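Local coordinates for clavulanic acid biosynthesis oligopeptide binding protein 2 (Streptomyces clavuligerus, PDB 2WOL), which probably binds oligopeptides or related solutes as an extracellular solute-binding protein of the clavulanic acid biosynthesis pathway, at residues F306-P314 and N479-D487. Sequence-based numbering, arbitrary orientation.
Sequences FVAMQPHIP and NWNLPELDD
Glu484 OE2 is held by a salt bridge to Arg442 NH1 of helix 438-444 and by a water 2.8 Å away that also bonds His312 NE2 across the contact. The same water donates to Leu482 O. The other ring nitrogen, ND1, hydrogen-bonds a second water, which donates weakly to Pro483 O. The Glu484 carboxylate stacks on the imidazole, planes 25° apart, its CD 3.5 Å above the ring plane and displaced toward the rim; NE2 and OE2 are badly angled for a direct hydrogen bond, and the water makes the link. Gln310 CB sits over the rim of the opposite face, and Leu482 O lies in plane at the edge, 3.4 Å from His312 CE1. With chi1 at 41°, CG of His312 sits between the backbone N and the carbonyl carbon, which turns the ring from the Gln310–Ile313 type I turn toward the Asn481–Glu484 turn. Elsewhere carbon groups pack against one another and against backbone carbonyls. Ala308 CB meets Leu482 CB at 3.7 Å, and the Pro311 ring crosses that of Pro483 at a slant, its CD 3.3 Å from Pro483 O. Pro483 CB also covers Met309 O, a buried carbonyl with no hydrogen-bond partner. Gln310 lays CG against Leu482 O, while its NE2 donates to Ala308 O and Leu446 O. Beside the mixed sheet of strands 303-309 and 448-453 in this family 5 solute-binding protein, no direct hydrogen bond joins the segments, and the imidazole's seat probably depends on the ordered water and the Arg442-held carboxylate.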
ATOM      1  N   PHE A 306      -4.573 -13.268   3.162  1.00  7.38           N
ATOM      2  CA  PHE A 306      -4.866 -14.458   2.375  1.00  7.59           C
ATOM      3  C   PHE A 306      -3.856 -15.577   2.581  1.00  7.45           C
ATOM      4  O   PHE A 306      -2.803 -15.380   3.185  1.00  7.53           O
ATOM      5  CB  PHE A 306      -5.013 -14.118   0.876  1.00  7.55           C
ATOM      6  CG  PHE A 306      -3.748 -13.619   0.217  1.00  7.88           C
ATOM      7  CD1 PHE A 306      -2.935 -14.492  -0.504  1.00  8.25           C
ATOM      8  CD2 PHE A 306      -3.391 -12.274   0.285  1.00  7.75           C
ATOM      9  CE1 PHE A 306      -1.780 -14.038  -1.133  1.00  9.94           C
ATOM     10  CE2 PHE A 306      -2.236 -11.810  -0.343  1.00  8.72           C
ATOM     11  CZ  PHE A 306      -1.427 -12.697  -1.050  1.00  8.90           C
ATOM     12  N   VAL A 307      -4.210 -16.760   2.089  1.00  7.33           N
ATOM     13  CA  VAL A 307      -3.301 -17.894   2.039  1.00  7.65           C
ATOM     14  C   VAL A 307      -3.040 -18.218   0.569  1.00  7.58           C
ATOM     15  O   VAL A 307      -3.980 -18.346  -0.227  1.00  8.12           O
ATOM     16  CB  VAL A 307      -3.883 -19.128   2.777  1.00  7.55           C
ATOM     17  CG1 VAL A 307      -2.991 -20.357   2.583  1.00  9.01           C
ATOM     18  CG2 VAL A 307      -4.066 -18.827   4.265  1.00  8.26           C
ATOM     19  N   ALA A 308      -1.764 -18.325   0.215  1.00  7.42           N
ATOM     20  CA  ALA A 308      -1.369 -18.693  -1.137  1.00  7.14           C
ATOM     21  C   ALA A 308      -0.983 -20.160  -1.186  1.00  7.56           C
ATOM     22  O   ALA A 308      -0.363 -20.670  -0.259  1.00  7.55           O
ATOM     23  CB  ALA A 308      -0.207 -17.824  -1.601  1.00  7.00           C
ATOM     24  N   MET A 309      -1.365 -20.829  -2.270  1.00  7.66           N
ATOM     25  CA  MET A 309      -0.965 -22.212  -2.520  1.00  8.03           C
ATOM     26  C   MET A 309      -0.085 -22.300  -3.764  1.00  8.19           C
ATOM     27  O   MET A 309      -0.369 -21.670  -4.784  1.00  8.46           O
ATOM     28  CB  MET A 309      -2.187 -23.117  -2.633  1.00  8.01           C
ATOM     29  CG  MET A 309      -2.777 -23.468  -1.278  1.00  8.36           C
ATOM     30  SD  MET A 309      -4.318 -24.385  -1.378  1.00  8.29           S
ATOM     31  CE  MET A 309      -5.500 -23.068  -1.650  1.00  8.62           C
ATOM     32  N   GLN A 310       0.986 -23.084  -3.655  1.00  8.40           N
ATOM     33  CA  GLN A 310       2.079 -23.078  -4.626  1.00  8.35           C
ATOM     34  C   GLN A 310       2.087 -24.338  -5.492  1.00  8.67           C
ATOM     35  O   GLN A 310       2.478 -25.398  -5.013  1.00  8.67           O
ATOM     36  CB  GLN A 310       3.419 -22.955  -3.889  1.00  8.13           C
ATOM     37  CG  GLN A 310       3.756 -21.561  -3.354  1.00  8.19           C
ATOM     38  CD  GLN A 310       2.666 -20.977  -2.481  1.00  8.39           C
ATOM     39  OE1 GLN A 310       1.923 -20.102  -2.917  1.00  9.67           O
ATOM     40  NE2 GLN A 310       2.546 -21.478  -1.255  1.00  8.81           N
ATOM     41  N   PRO A 311       1.648 -24.228  -6.764  1.00  9.09           N
ATOM     42  CA  PRO A 311       1.679 -25.389  -7.666  1.00  9.43           C
ATOM     43  C   PRO A 311       3.052 -26.050  -7.835  1.00 10.12           C
ATOM     44  O   PRO A 311       3.118 -27.233  -8.182  1.00 10.72           O
ATOM     45  CB  PRO A 311       1.190 -24.807  -8.995  1.00  9.59           C
ATOM     46  CG  PRO A 311       0.294 -23.688  -8.578  1.00  9.39           C
ATOM     47  CD  PRO A 311       1.042 -23.060  -7.431  1.00  8.88           C
ATOM     48  N   HIS A 312       4.125 -25.304  -7.581  1.00 10.37           N
ATOM     49  CA  HIS A 312       5.483 -25.857  -7.644  1.00 10.29           C
ATOM     50  C   HIS A 312       5.832 -26.772  -6.463  1.00 10.57           C
ATOM     51  O   HIS A 312       6.903 -27.399  -6.443  1.00 10.88           O
ATOM     52  CB  HIS A 312       6.536 -24.754  -7.836  1.00 10.22           C
ATOM     53  CG  HIS A 312       6.292 -23.512  -7.031  1.00  9.96           C
ATOM     54  ND1 HIS A 312       5.331 -22.581  -7.369  1.00 10.02           N
ATOM     55  CD2 HIS A 312       6.912 -23.031  -5.927  1.00 10.19           C
ATOM     56  CE1 HIS A 312       5.362 -21.586  -6.498  1.00  9.97           C
ATOM     57  NE2 HIS A 312       6.311 -21.836  -5.613  1.00 10.57           N
ATOM     58  N   ILE A 313       4.925 -26.858  -5.493  1.00 10.39           N
ATOM     59  CA  ILE A 313       5.089 -27.735  -4.338  1.00 10.22           C
ATOM     60  C   ILE A 313       3.989 -28.801  -4.354  1.00 10.65           C
ATOM     61  O   ILE A 313       2.869 -28.533  -3.924  1.00 10.28           O
ATOM     62  CB  ILE A 313       5.034 -26.942  -2.993  1.00 10.26           C
ATOM     63  CG1 ILE A 313       5.939 -25.696  -3.015  1.00 10.33           C
ATOM     64  CG2 ILE A 313       5.328 -27.860  -1.798  1.00 10.03           C
ATOM     65  CD1 ILE A 313       7.429 -25.970  -3.226  1.00  9.62           C
ATOM     66  N   PRO A 314       4.291 -30.008  -4.870  1.00 11.03           N
ATOM     67  CA  PRO A 314       3.298 -31.085  -4.821  1.00 11.09           C
ATOM     68  C   PRO A 314       2.801 -31.328  -3.394  1.00 10.93           C
ATOM     69  O   PRO A 314       3.577 -31.189  -2.450  1.00 11.15           O
ATOM     70  CB  PRO A 314       4.082 -32.297  -5.336  1.00 11.14           C
ATOM     71  CG  PRO A 314       5.109 -31.706  -6.240  1.00 11.74           C
ATOM     72  CD  PRO A 314       5.527 -30.434  -5.555  1.00 11.10           C
ATOM     73  N   ASN A 479       9.094 -11.133  -4.026  1.00 12.65           N
ATOM     74  CA  ASN A 479       8.035 -11.674  -4.872  1.00 11.77           C
ATOM     75  C   ASN A 479       6.681 -11.612  -4.183  1.00 11.36           C
ATOM     76  O   ASN A 479       6.564 -11.948  -3.002  1.00 11.05           O
ATOM     77  CB  ASN A 479       8.355 -13.124  -5.259  1.00 11.75           C
ATOM     78  CG  ASN A 479       7.312 -13.737  -6.180  1.00 11.55           C
ATOM     79  OD1 ASN A 479       6.871 -13.113  -7.145  1.00 12.42           O
ATOM     80  ND2 ASN A 479       6.920 -14.976  -5.888  1.00 11.77           N
ATOM     81  N   TRP A 480       5.666 -11.194  -4.933  1.00 11.15           N
ATOM     82  CA  TRP A 480       4.300 -11.147  -4.430  1.00 11.06           C
ATOM     83  C   TRP A 480       3.343 -12.078  -5.172  1.00 10.53           C
ATOM     84  O   TRP A 480       2.193 -12.258  -4.762  1.00 10.62           O
ATOM     85  CB  TRP A 480       3.788  -9.709  -4.423  1.00 11.59           C
ATOM     86  CG  TRP A 480       4.284  -8.982  -3.230  1.00 12.29           C
ATOM     87  CD1 TRP A 480       5.316  -8.091  -3.174  1.00 12.48           C
ATOM     88  CD2 TRP A 480       3.799  -9.124  -1.893  1.00 11.99           C
ATOM     89  NE1 TRP A 480       5.488  -7.650  -1.882  1.00 13.00           N
ATOM     90  CE2 TRP A 480       4.567  -8.266  -1.076  1.00 12.85           C
ATOM     91  CE3 TRP A 480       2.773  -9.879  -1.309  1.00 12.60           C
ATOM     92  CZ2 TRP A 480       4.346  -8.145   0.301  1.00 12.52           C
ATOM     93  CZ3 TRP A 480       2.555  -9.759   0.055  1.00 12.36           C
ATOM     94  CH2 TRP A 480       3.341  -8.898   0.846  1.00 12.66           C
ATOM     95  N   ASN A 481       3.823 -12.653  -6.267  1.00 10.06           N
ATOM     96  CA  ASN A 481       3.095 -13.695  -6.972  1.00  9.86           C
ATOM     97  C   ASN A 481       3.556 -15.028  -6.392  1.00  9.74           C
ATOM     98  O   ASN A 481       4.374 -15.744  -6.983  1.00  9.67           O
ATOM     99  CB  ASN A 481       3.344 -13.601  -8.483  1.00  9.83           C
ATOM    100  CG  ASN A 481       2.502 -14.585  -9.285  1.00  9.34           C
ATOM    101  OD1 ASN A 481       1.978 -15.561  -8.747  1.00  9.00           O
ATOM    102  ND2 ASN A 481       2.375 -14.329 -10.587  1.00  9.77           N
ATOM    103  N   LEU A 482       3.023 -15.353  -5.220  1.00  9.26           N
ATOM    104  CA  LEU A 482       3.517 -16.492  -4.447  1.00  9.09           C
ATOM    105  C   LEU A 482       3.270 -17.847  -5.116  1.00  8.85           C
ATOM    106  O   LEU A 482       4.161 -18.701  -5.111  1.00  8.81           O
ATOM    107  CB  LEU A 482       2.990 -16.460  -3.004  1.00  9.25           C
ATOM    108  CG  LEU A 482       3.317 -15.206  -2.179  1.00  9.68           C
ATOM    109  CD1 LEU A 482       2.754 -15.318  -0.768  1.00 10.08           C
ATOM    110  CD2 LEU A 482       4.816 -14.902  -2.147  1.00 11.26           C
ATOM    111  N   PRO A 483       2.075 -18.054  -5.700  1.00  8.89           N
ATOM    112  CA  PRO A 483       1.870 -19.284  -6.471  1.00  9.17           C
ATOM    113  C   PRO A 483       2.682 -19.337  -7.764  1.00  9.46           C
ATOM    114  O   PRO A 483       2.715 -20.380  -8.423  1.00  9.63           O
ATOM    115  CB  PRO A 483       0.377 -19.233  -6.821  1.00  9.02           C
ATOM    116  CG  PRO A 483      -0.222 -18.266  -5.843  1.00  9.06           C
ATOM    117  CD  PRO A 483       0.845 -17.242  -5.650  1.00  8.91           C
ATOM    118  N   GLU A 484       3.313 -18.221  -8.130  1.00  9.88           N
ATOM    119  CA  GLU A 484       4.000 -18.088  -9.423  1.00 10.60           C
ATOM    120  C   GLU A 484       3.061 -18.448 -10.580  1.00 10.90           C
ATOM    121  O   GLU A 484       3.424 -19.185 -11.503  1.00 11.17           O
ATOM    122  CB  GLU A 484       5.299 -18.908  -9.451  1.00 10.69           C
ATOM    123  CG  GLU A 484       6.302 -18.459  -8.392  1.00 11.34           C
ATOM    124  CD  GLU A 484       7.509 -19.371  -8.253  1.00 11.35           C
ATOM    125  OE1 GLU A 484       7.915 -20.002  -9.257  1.00 12.59           O
ATOM    126  OE2 GLU A 484       8.059 -19.441  -7.131  1.00 11.39           O
ATOM    127  N   LEU A 485       1.836 -17.934 -10.497  1.00 10.91           N
ATOM    128  CA  LEU A 485       0.861 -18.101 -11.557  1.00 11.36           C
ATOM    129  C   LEU A 485       1.372 -17.408 -12.807  1.00 11.80           C
ATOM    130  O   LEU A 485       1.763 -16.242 -12.765  1.00 11.70           O
ATOM    131  CB  LEU A 485      -0.498 -17.525 -11.144  1.00 11.18           C
ATOM    132  CG  LEU A 485      -1.682 -17.866 -12.058  1.00 11.28           C
ATOM    133  CD1 LEU A 485      -2.033 -19.342 -11.959  1.00 11.94           C
ATOM    134  CD2 LEU A 485      -2.898 -17.007 -11.728  1.00 11.35           C
ATOM    135  N   ASP A 486       1.382 -18.148 -13.911  1.00 12.72           N
ATOM    136  CA  ASP A 486       1.791 -17.611 -15.201  1.00 13.68           C
ATOM    137  C   ASP A 486       0.838 -18.129 -16.273  1.00 13.89           C
ATOM    138  O   ASP A 486       1.222 -18.903 -17.156  1.00 14.36           O
ATOM    139  CB  ASP A 486       3.246 -17.996 -15.495  1.00 13.88           C
ATOM    140  CG  ASP A 486       3.846 -17.214 -16.651  1.00 14.79           C
ATOM    141  OD1 ASP A 486       3.221 -16.242 -17.136  1.00 15.03           O
ATOM    142  OD2 ASP A 486       4.964 -17.582 -17.076  1.00 16.80           O
ATOM    143  N   ASP A 487      -0.414 -17.698 -16.160  1.00 14.16           N
ATOM    144  CA  ASP A 487      -1.475 -18.058 -17.086  1.00 14.51           C
ATOM    145  C   ASP A 487      -1.505 -17.018 -18.207  1.00 14.74           C
ATOM    146  O   ASP A 487      -1.799 -15.844 -17.954  1.00 14.51           O
ATOM    147  CB  ASP A 487      -2.811 -18.096 -16.328  1.00 14.60           C
ATOM    148  CG  ASP A 487      -3.994 -18.493 -17.204  1.00 15.41           C
ATOM    149  OD1 ASP A 487      -3.869 -18.550 -18.446  1.00 16.73           O
ATOM    150  OD2 ASP A 487      -5.077 -18.740 -16.633  1.00 15.33           O
TER
HETATM  151  O   HOH W   1       6.834 -19.003  -4.671  1.00 10.17           O
HETATM  152  O   HOH W   2       4.298 -22.820  -9.990  1.00 18.48           O